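Local coordinates for acetyl-CoA acetyltransferase A (Ascaris suum, PDB 6BJA), which has acetyl-CoA C-acetyltransferase activity as a member of the thiolase family, binding coenzyme A and probably working through an acyl-thioester intermediate, at residues A286-E291 and P299-K304; Y113-V118 and S267-Q272; V17-A22 and I38-E43; S23-L28 and S124-P129. All blocks are in the same frame, centred on the assembly; numbering follows the deposited sequence.

Contact 1. Residues A286-E291 and P299-K304; sequences AEAGVE and PALAVK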
# COMPACT_ATOMS: atom_id res chain seq x y z
N ALA A 286 18.14 31.86 22.59
CA ALA A 286 17.73 31.14 23.78
C ALA A 286 16.81 30.01 23.39
O ALA A 286 16.14 30.06 22.35
CB ALA A 286 17.05 32.08 24.75
N GLU A 287 16.75 29.00 24.26
CA GLU A 287 15.92 27.84 24.03
C GLU A 287 15.24 27.50 25.34
O GLU A 287 15.86 27.61 26.40
CB GLU A 287 16.74 26.66 23.53
CG GLU A 287 17.53 26.95 22.24
CD GLU A 287 18.54 25.86 21.88
OE1 GLU A 287 19.47 25.62 22.68
OE2 GLU A 287 18.42 25.27 20.79
N ALA A 288 13.98 27.11 25.27
CA ALA A 288 13.21 26.74 26.45
C ALA A 288 12.45 25.45 26.22
O ALA A 288 12.21 25.03 25.08
CB ALA A 288 12.24 27.84 26.80
N GLY A 289 12.10 24.79 27.31
CA GLY A 289 11.28 23.61 27.21
C GLY A 289 10.30 23.47 28.36
O GLY A 289 10.63 23.78 29.51
N VAL A 290 9.12 22.96 28.03
CA VAL A 290 8.05 22.72 28.99
C VAL A 290 7.38 21.37 28.71
O VAL A 290 7.82 20.61 27.83
CB VAL A 290 7.00 23.85 28.92
CG1 VAL A 290 7.63 25.20 29.23
CG2 VAL A 290 6.38 23.88 27.56
N GLU A 291 6.33 21.04 29.44
CA GLU A 291 5.53 19.86 29.14
C GLU A 291 5.05 19.87 27.69
O GLU A 291 4.64 20.92 27.19
CB GLU A 291 4.32 19.79 30.07
CG GLU A 291 4.68 19.52 31.52
CD GLU A 291 5.08 18.07 31.77
OE1 GLU A 291 4.69 17.19 30.99
OE2 GLU A 291 5.78 17.83 32.76
N PRO A 299 7.37 29.70 23.90
CA PRO A 299 8.10 30.84 23.31
C PRO A 299 8.32 32.01 24.26
O PRO A 299 9.41 32.57 24.26
CB PRO A 299 7.21 31.24 22.12
CG PRO A 299 6.59 29.96 21.70
CD PRO A 299 6.27 29.26 23.03
N ALA A 300 7.33 32.37 25.08
CA ALA A 300 7.53 33.49 25.98
C ALA A 300 8.60 33.14 27.00
O ALA A 300 9.34 34.02 27.44
CB ALA A 300 6.22 33.86 26.68
N LEU A 301 8.71 31.87 27.37
CA LEU A 301 9.75 31.44 28.30
C LEU A 301 11.13 31.61 27.69
O LEU A 301 12.06 32.11 28.33
CB LEU A 301 9.52 29.99 28.73
CG LEU A 301 10.30 29.53 29.95
CD1 LEU A 301 9.92 30.35 31.19
CD2 LEU A 301 10.01 28.04 30.18
N ALA A 302 11.26 31.25 26.41
CA ALA A 302 12.53 31.42 25.74
C ALA A 302 12.89 32.90 25.64
O ALA A 302 14.05 33.27 25.82
CB ALA A 302 12.48 30.79 24.36
N VAL A 303 11.90 33.73 25.35
CA VAL A 303 12.14 35.17 25.22
C VAL A 303 12.54 35.80 26.56
O VAL A 303 13.42 36.65 26.61
CB VAL A 303 10.91 35.88 24.64
CG1 VAL A 303 11.00 37.41 24.81
CG2 VAL A 303 10.73 35.49 23.20
N LYS A 304 11.92 35.37 27.66
CA LYS A 304 12.29 35.90 28.97
C LYS A 304 13.78 35.65 29.23
O LYS A 304 14.50 36.55 29.67
CB LYS A 304 11.42 35.29 30.07
CG LYS A 304 10.02 35.85 30.05
CD LYS A 304 9.11 35.17 31.06
CE LYS A 304 7.69 35.64 30.87
NZ LYS A 304 7.63 37.13 30.94
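Ala-288 and Ala-302 meet methyl to methyl, CB to CB at 3.8 Å, where the end of a strand lies against a helix. Ala-288 CB also reaches the helix backbone itself, 3.6 Å from Ala-302 N, and lies 4.0 Å from Leu-301 CB. Alanine suits both places because a methyl is short enough to let the two backbones come close: the segment axes approach to 6.8 Å. A second apolar patch lies further along, where Val-290 CG1 and Leu-301 CD2 are 3.8 Å apart and the two side chains slide past each other in opposite directions. Leu-301 CG is anti to its backbone N (chi1 -165°), which places it 4.1 Å from Ala-288 CB; CD2 beyond it goes to Val-290. The pairing is a beta-alpha connection of the thiolase fold: strand 280-289 leaves the mixed sheet through a short loop, and helix 298-310 returns across its face; strand 286-289 and helix 299-304 run at 138° between their N-to-C directions. The helix also packs on strands 377-384 and 388-396 and on helix 327-337. No hydrogen bond crosses between the segments. Ala-286 CB also touches a polar backbone atom, Ala-302 O at 3.4 Å, a van der Waals contact. Glu-287, alternating with the alanines, points away from the helix, and its OE1 is hydrogen-bonded to Tyr-113 OH of the second subunit.

Contact 2. Residues Y113-V118 and S267-Q272; sequences YRRIVV and SGEVVQ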
# COMPACT_ATOMS: atom_id res chain seq x y z
N TYR A 113 35.07 27.60 14.67
CA TYR A 113 35.22 26.46 13.78
C TYR A 113 34.96 26.84 12.34
O TYR A 113 35.69 26.41 11.43
CB TYR A 113 34.27 25.35 14.19
CG TYR A 113 34.38 24.08 13.40
CD1 TYR A 113 35.62 23.47 13.19
CD2 TYR A 113 33.26 23.43 12.93
CE1 TYR A 113 35.72 22.29 12.51
CE2 TYR A 113 33.34 22.25 12.25
CZ TYR A 113 34.59 21.68 12.04
OH TYR A 113 34.68 20.50 11.35
N ARG A 114 33.92 27.64 12.14
CA ARG A 114 33.54 28.11 10.80
C ARG A 114 33.56 29.63 10.69
O ARG A 114 33.42 30.34 11.69
CB ARG A 114 32.13 27.64 10.43
CG ARG A 114 31.92 26.17 10.45
CD ARG A 114 32.88 25.44 9.55
NE ARG A 114 32.50 24.04 9.39
CZ ARG A 114 33.20 23.14 8.72
NH1 ARG A 114 34.34 23.50 8.13
NH2 ARG A 114 32.78 21.90 8.62
N ARG A 115 33.68 30.10 9.44
CA ARG A 115 33.61 31.52 9.13
C ARG A 115 32.34 31.87 8.37
O ARG A 115 31.82 32.97 8.51
CB ARG A 115 34.81 31.94 8.29
CG ARG A 115 36.12 32.08 9.07
CD ARG A 115 37.32 32.00 8.12
NE ARG A 115 37.47 33.16 7.24
CZ ARG A 115 38.15 34.26 7.54
NH1 ARG A 115 38.24 35.25 6.67
NH2 ARG A 115 38.74 34.38 8.73
N ILE A 116 31.88 30.95 7.53
CA ILE A 116 30.77 31.20 6.60
C ILE A 116 29.91 29.96 6.48
O ILE A 116 30.40 28.90 6.14
CB ILE A 116 31.27 31.58 5.20
CG1 ILE A 116 32.19 32.80 5.27
CG2 ILE A 116 30.09 31.86 4.28
CD1 ILE A 116 32.99 33.02 3.99
N VAL A 117 28.61 30.07 6.76
CA VAL A 117 27.73 28.92 6.58
C VAL A 117 26.41 29.36 5.99
O VAL A 117 26.06 30.54 6.04
CB VAL A 117 27.45 28.18 7.90
CG1 VAL A 117 28.76 27.79 8.64
CG2 VAL A 117 26.60 28.98 8.79
N VAL A 118 25.68 28.40 5.42
CA VAL A 118 24.31 28.65 5.03
C VAL A 118 23.39 27.79 5.90
O VAL A 118 23.62 26.58 6.08
CB VAL A 118 24.08 28.40 3.51
CG1 VAL A 118 24.23 26.93 3.10
CG2 VAL A 118 22.69 28.96 3.11
N SER A 267 31.21 35.40 9.86
CA SER A 267 31.86 35.98 11.02
C SER A 267 32.23 37.44 10.79
O SER A 267 32.32 37.90 9.65
CB SER A 267 33.12 35.18 11.37
OG SER A 267 34.14 35.46 10.44
N GLY A 268 32.46 38.17 11.88
CA GLY A 268 32.95 39.53 11.80
C GLY A 268 34.24 39.62 11.01
O GLY A 268 34.45 40.60 10.28
N GLU A 269 35.11 38.62 11.13
CA GLU A 269 36.38 38.63 10.41
C GLU A 269 36.14 38.62 8.90
O GLU A 269 36.76 39.38 8.17
CB GLU A 269 37.27 37.45 10.82
CG GLU A 269 38.70 37.56 10.30
CD GLU A 269 39.63 36.49 10.88
OE1 GLU A 269 40.65 36.87 11.51
OE2 GLU A 269 39.35 35.28 10.71
N VAL A 270 35.24 37.76 8.43
CA VAL A 270 34.88 37.71 7.02
C VAL A 270 34.34 39.05 6.53
O VAL A 270 34.68 39.54 5.44
CB VAL A 270 33.82 36.62 6.76
CG1 VAL A 270 33.20 36.76 5.37
CG2 VAL A 270 34.45 35.27 6.93
N VAL A 271 33.46 39.64 7.32
CA VAL A 271 32.87 40.91 6.97
C VAL A 271 33.95 41.97 6.81
O VAL A 271 33.97 42.70 5.82
CB VAL A 271 31.85 41.32 8.03
CG1 VAL A 271 31.37 42.73 7.81
CG2 VAL A 271 30.68 40.35 7.99
N GLN A 272 34.86 42.04 7.77
CA GLN A 272 35.92 43.04 7.74
C GLN A 272 36.84 42.82 6.53
O GLN A 272 37.10 43.75 5.76
CB GLN A 272 36.73 42.99 9.04
CG GLN A 272 36.23 43.92 10.15
CD GLN A 272 35.32 43.24 11.18
OE1 GLN A 272 35.79 42.67 12.16
NE2 GLN A 272 34.00 43.32 10.95
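The guanidinium of Arg-115 has the methyl CG2 of Val-270 over one face, 3.9 Å from CZ, and the carboxylate of Glu-269 at its edge. OE2 of Glu-269 lies near the guanidinium plane and pairs with NH2 in a salt bridge, the two flat groups being turned 41° apart; the modelled separation is too short, however, so the exact placing of both atoms is doubtful. Arg-115 NH1 has a further salt-bridge partner in Glu-273, so the positive charge probably has two acids of the helix near it, although the Glu-269 pair is less sure. Arginine suits the place because its long chain is apolar up to NE. Val-270 CG2 lies 3.6 Å from Arg-115 CB, while the bend at chi3 (69°) brings Arg-115 NE to 3.7 Å from the same methyl. That CG2 also touches Ile-116 CG1 at 3.7 Å, the two branched side chains crossing at about a right angle. The backbones themselves join through Ser-267 N, which donates to Arg-115 O at 2.8 Å. Ser-267 is also the N-cap of the helix: its OG accepts from Val-270 N at 3.2 Å in a nearly straight bond (169°), a role for which a short hydroxyl side chain is well fitted. Strand 257-267 thus turns directly into helix 268-274 beside its antiparallel neighbour 116-124, whose other flank is strand 57-61; Ile-116 packs further on Leu-50 and Ile-55, and Ser-267 on Ile-109 of helix 97-110.

Contact 3. Residues V17-A22 and I38-E43; sequences VRTPIA and IVVTKE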
# COMPACT_ATOMS: atom_id res chain seq x y z
N VAL A 17 16.44 35.07 2.48
CA VAL A 17 15.48 34.96 1.40
C VAL A 17 14.53 33.79 1.63
O VAL A 17 14.84 32.87 2.40
CB VAL A 17 16.15 34.79 0.01
CG1 VAL A 17 17.04 35.99 -0.30
CG2 VAL A 17 16.96 33.53 -0.05
N ARG A 18 13.37 33.84 0.97
CA ARG A 18 12.43 32.74 1.06
C ARG A 18 11.65 32.55 -0.23
O ARG A 18 11.50 33.48 -0.99
CB ARG A 18 11.46 32.99 2.21
CG ARG A 18 10.49 34.17 1.98
CD ARG A 18 9.52 34.28 3.11
NE ARG A 18 8.44 35.26 2.96
CZ ARG A 18 7.27 35.03 2.40
NH1 ARG A 18 7.00 33.88 1.81
NH2 ARG A 18 6.32 35.97 2.43
N THR A 19 11.16 31.35 -0.48
CA THR A 19 10.18 31.14 -1.52
C THR A 19 8.86 31.73 -1.07
O THR A 19 8.62 31.92 0.13
CB THR A 19 9.97 29.65 -1.83
OG1 THR A 19 9.36 29.02 -0.69
CG2 THR A 19 11.27 28.96 -2.19
N PRO A 20 7.96 32.01 -2.02
CA PRO A 20 6.56 32.11 -1.64
C PRO A 20 6.16 30.79 -1.02
O PRO A 20 6.75 29.74 -1.32
CB PRO A 20 5.83 32.34 -2.96
CG PRO A 20 6.93 32.65 -3.97
CD PRO A 20 8.12 31.89 -3.47
N ILE A 21 5.14 30.83 -0.19
CA ILE A 21 4.64 29.64 0.49
C ILE A 21 3.40 29.16 -0.26
O ILE A 21 2.46 29.93 -0.43
CB ILE A 21 4.34 29.92 1.96
CG1 ILE A 21 5.61 30.33 2.71
CG2 ILE A 21 3.70 28.71 2.59
CD1 ILE A 21 5.36 30.93 4.07
N ALA A 22 3.41 27.91 -0.73
CA ALA A 22 2.30 27.38 -1.51
C ALA A 22 1.39 26.51 -0.65
O ALA A 22 1.81 25.96 0.38
CB ALA A 22 2.81 26.60 -2.72
N ILE A 38 17.31 24.08 -2.85
CA ILE A 38 18.28 24.58 -3.81
C ILE A 38 17.92 26.01 -4.25
O ILE A 38 18.80 26.88 -4.37
CB ILE A 38 18.37 23.65 -5.03
CG1 ILE A 38 18.93 22.30 -4.63
CG2 ILE A 38 19.22 24.27 -6.17
CD1 ILE A 38 18.62 21.18 -5.61
N VAL A 39 16.63 26.28 -4.48
CA VAL A 39 16.23 27.63 -4.89
C VAL A 39 16.72 28.64 -3.88
O VAL A 39 17.36 29.62 -4.26
CB VAL A 39 14.71 27.75 -5.05
CG1 VAL A 39 14.26 29.20 -5.25
CG2 VAL A 39 14.25 26.91 -6.21
N VAL A 40 16.42 28.42 -2.59
CA VAL A 40 16.75 29.46 -1.62
C VAL A 40 18.24 29.48 -1.27
O VAL A 40 18.79 30.53 -0.96
CB VAL A 40 15.91 29.37 -0.34
CG1 VAL A 40 14.47 29.72 -0.66
CG2 VAL A 40 16.00 27.99 0.32
N THR A 41 18.91 28.33 -1.36
CA THR A 41 20.33 28.31 -1.09
C THR A 41 21.09 29.07 -2.17
O THR A 41 21.93 29.90 -1.87
CB THR A 41 20.85 26.86 -0.99
OG1 THR A 41 20.20 26.22 0.11
CG2 THR A 41 22.35 26.80 -0.76
N LYS A 42 20.78 28.79 -3.43
CA LYS A 42 21.42 29.52 -4.52
C LYS A 42 21.14 31.01 -4.41
O LYS A 42 22.07 31.81 -4.59
CB LYS A 42 20.95 28.98 -5.87
CG LYS A 42 21.54 27.62 -6.23
CD LYS A 42 21.02 27.20 -7.60
CE LYS A 42 22.09 26.54 -8.42
NZ LYS A 42 21.60 26.26 -9.81
N GLU A 43 19.91 31.41 -4.08
CA GLU A 43 19.64 32.85 -4.10
C GLU A 43 20.27 33.51 -2.87
O GLU A 43 20.75 34.63 -2.94
CB GLU A 43 18.14 33.15 -4.18
CG GLU A 43 17.85 34.64 -4.35
CD GLU A 43 18.18 35.17 -5.74
OE1 GLU A 43 18.24 34.35 -6.71
OE2 GLU A 43 18.36 36.43 -5.86
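Thr-19 lays its methyl CG2 against CG1 of Val-40 at 3.6 Å, the two side chains crossing at about a right angle. Threonine suits this spot because it has two unlike branches. OG1 sits between the backbone N and the carbonyl carbon (chi1 67°), and this leaves CG2 beside the N, where it meets the helix. OG1 turns away from Val-40 to polar partners: it donates to Pro-20 O at 2.8 Å, from above the carbonyl plane, and is hydrogen-bonded to Ala-260 N of the neighbouring strand. Val-40 CG1 also lies over the strand backbone, 3.7 Å from Thr-19 N and 4.0 Å from Arg-18 C. Val-17 CG2 lies 3.6 Å from Val-40 O and, nearly one turn further along the helix, 4.3 Å from Glu-43 CB, meeting the aliphatic base of a residue whose carboxylate leads away to a salt bridge with Arg-47. The contact joins the first strand, 11-23, which lies inside the mixed sheet, to helix 33-48, which follows it. Val-40 spans onto the neighbouring strand as well, touching Ala-260 and Ala-262. Strand alternation sends Arg-18 to the other face, toward helix 357-371, where it forms salt bridges with Glu-203 and Asp-222. Between strand and helix no hydrogen bond forms: the union rests on methyl groups and backbone surfaces, with the polar ends of Thr-19, Arg-18 and Glu-43 satisfied elsewhere, consistent with a contact held by close fit and burial of apolar surface.

Contact 4. Residues S23-L28 and S124-P129; sequences SFRSTL and SMSNAP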
# COMPACT_ATOMS: atom_id res chain seq x y z
N SER A 23 0.13 26.43 -1.07
CA SER A 23 -0.84 25.57 -0.41
C SER A 23 -0.56 24.09 -0.65
O SER A 23 0.20 23.68 -1.53
CB SER A 23 -2.24 25.90 -0.88
OG SER A 23 -2.53 27.25 -0.56
N PHE A 24 -1.18 23.26 0.18
CA PHE A 24 -1.05 21.82 0.05
C PHE A 24 -1.57 21.29 -1.28
O PHE A 24 -2.70 21.61 -1.68
CB PHE A 24 -1.82 21.21 1.22
CG PHE A 24 -1.76 19.72 1.32
CD1 PHE A 24 -0.55 19.05 1.45
CD2 PHE A 24 -2.94 18.99 1.39
CE1 PHE A 24 -0.52 17.67 1.60
CE2 PHE A 24 -2.92 17.61 1.55
CZ PHE A 24 -1.71 16.95 1.65
N ARG A 25 -0.75 20.48 -1.95
CA ARG A 25 -1.08 19.88 -3.24
C ARG A 25 -1.45 20.95 -4.25
O ARG A 25 -2.40 20.80 -5.02
CB ARG A 25 -2.24 18.88 -3.10
CG ARG A 25 -2.03 17.77 -2.06
CD ARG A 25 -0.90 16.84 -2.42
NE ARG A 25 -1.07 16.23 -3.73
CZ ARG A 25 -0.13 15.54 -4.38
NH1 ARG A 25 1.06 15.33 -3.83
NH2 ARG A 25 -0.40 15.05 -5.58
N SER A 26 -0.67 22.02 -4.26
CA SER A 26 -0.90 23.15 -5.16
C SER A 26 0.29 23.36 -6.09
O SER A 26 0.88 22.40 -6.58
CB SER A 26 -1.18 24.41 -4.32
OG SER A 26 -1.64 25.48 -5.13
N THR A 27 0.62 24.62 -6.34
CA THR A 27 1.55 25.00 -7.37
C THR A 27 2.94 24.39 -7.27
O THR A 27 3.58 24.12 -8.29
CB THR A 27 1.67 26.53 -7.38
OG1 THR A 27 0.34 27.10 -7.49
CG2 THR A 27 2.55 27.02 -8.52
N LEU A 28 3.40 24.11 -6.05
CA LEU A 28 4.73 23.56 -5.87
C LEU A 28 4.75 22.04 -5.71
O LEU A 28 5.78 21.49 -5.38
CB LEU A 28 5.41 24.19 -4.65
CG LEU A 28 5.62 25.71 -4.71
CD1 LEU A 28 6.31 26.16 -3.44
CD2 LEU A 28 6.44 26.11 -5.94
N SER A 124 8.31 20.12 1.97
CA SER A 124 7.29 19.86 0.98
C SER A 124 6.27 18.93 1.60
O SER A 124 6.38 17.70 1.49
CB SER A 124 7.87 19.24 -0.28
OG SER A 124 6.85 19.01 -1.24
N MET A 125 5.27 19.51 2.24
CA MET A 125 4.28 18.68 2.88
C MET A 125 3.39 18.00 1.84
O MET A 125 2.85 16.92 2.08
CB MET A 125 3.49 19.52 3.88
CG MET A 125 4.41 20.11 4.94
SD MET A 125 3.65 21.14 6.22
CE MET A 125 2.91 19.90 7.33
N SER A 126 3.32 18.59 0.64
CA SER A 126 2.62 17.97 -0.47
C SER A 126 3.14 16.59 -0.83
O SER A 126 2.41 15.79 -1.39
CB SER A 126 2.73 18.85 -1.71
OG SER A 126 2.01 20.07 -1.54
N ASN A 127 4.42 16.36 -0.58
CA ASN A 127 5.05 15.10 -0.99
C ASN A 127 5.34 14.14 0.15
O ASN A 127 6.00 13.11 -0.05
CB ASN A 127 6.32 15.42 -1.75
CG ASN A 127 6.02 15.91 -3.13
OD1 ASN A 127 5.52 15.15 -3.96
ND2 ASN A 127 6.28 17.18 -3.39
N ALA A 128 4.83 14.43 1.34
CA ALA A 128 4.93 13.49 2.45
C ALA A 128 4.11 12.24 2.13
O ALA A 128 2.94 12.35 1.75
CB ALA A 128 4.43 14.15 3.71
N PRO A 129 4.71 11.05 2.27
CA PRO A 129 4.02 9.84 1.83
C PRO A 129 3.17 9.19 2.90
O PRO A 129 3.03 9.72 4.00
CB PRO A 129 5.17 8.93 1.45
CG PRO A 129 6.21 9.25 2.51
CD PRO A 129 6.10 10.77 2.67
O HOH W 1 3.14 14.41 -5.41
O HOH W 2 6.57 21.17 -2.66
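Arg-25 grips Ser-126 twice, joining a type II beta turn, Ser-23 to Ser-26, to the 3-10 turn of 125-127. Its backbone N donates to Ser-126 OG at 2.8 Å, and its NH1 to Ser-126 O, also at 2.8 Å; that oxygen lies almost in the guanidinium plane, while the donor is tilted 34° from the carbonyl plane. Arg-25 CG rests 3.6 Å above the centre of the Phe-24 ring; bends at chi2 and chi3 then fold the rest of the chain back. The edge of that ring meets the other segment, Phe-24 CE1 lying 3.5 Å from Met-125 O. A flat aromatic suits the place, offering a face to the arginine and an edge to the carbonyl; its side chain is about 5 Å from bound coenzyme A. A second shell fixes the partners. Ser-126 OG is hydrogen-bonded to Asp-258 OD2 as well, and Glu-223 holds the turn through Ser-26 OG and Ser-23 N. Arg-134 of the second subunit packs on Phe-24. One water accepts from Arg-25 NH1 and donates to Asn-127 OD1; on the same amide, Asn-127 ND2 donates to Ser-124 OG at 2.9 Å, with that oxygen 12° out of the amide plane.

How the contacts relate
Contacts 1, 2 and 3 reach the same mixed sheet, in which strands 280-289 and 11-23 of contacts 1 and 3 are neighbours, although the two contact centres are 28 Å apart. Contacts 3 and 4 join along the chain and touch through Ala-22 CB and Leu-28 CG at 3.6 Å; contact 2 meets contact 3 through Val-118 and Thr-41. Contact 4 lies nearest the chemistry: Met-125 is about 6 Å, side chain to side chain, from His-355, a predicted proton acceptor. Contact 1 lies across the chain's centre from contact 4, its Val-290 side chain about 8 Å from that of Cys-383, another predicted proton acceptor. Contact 2 is remote from these sites but, like contacts 1 and 4, borders the second subunit.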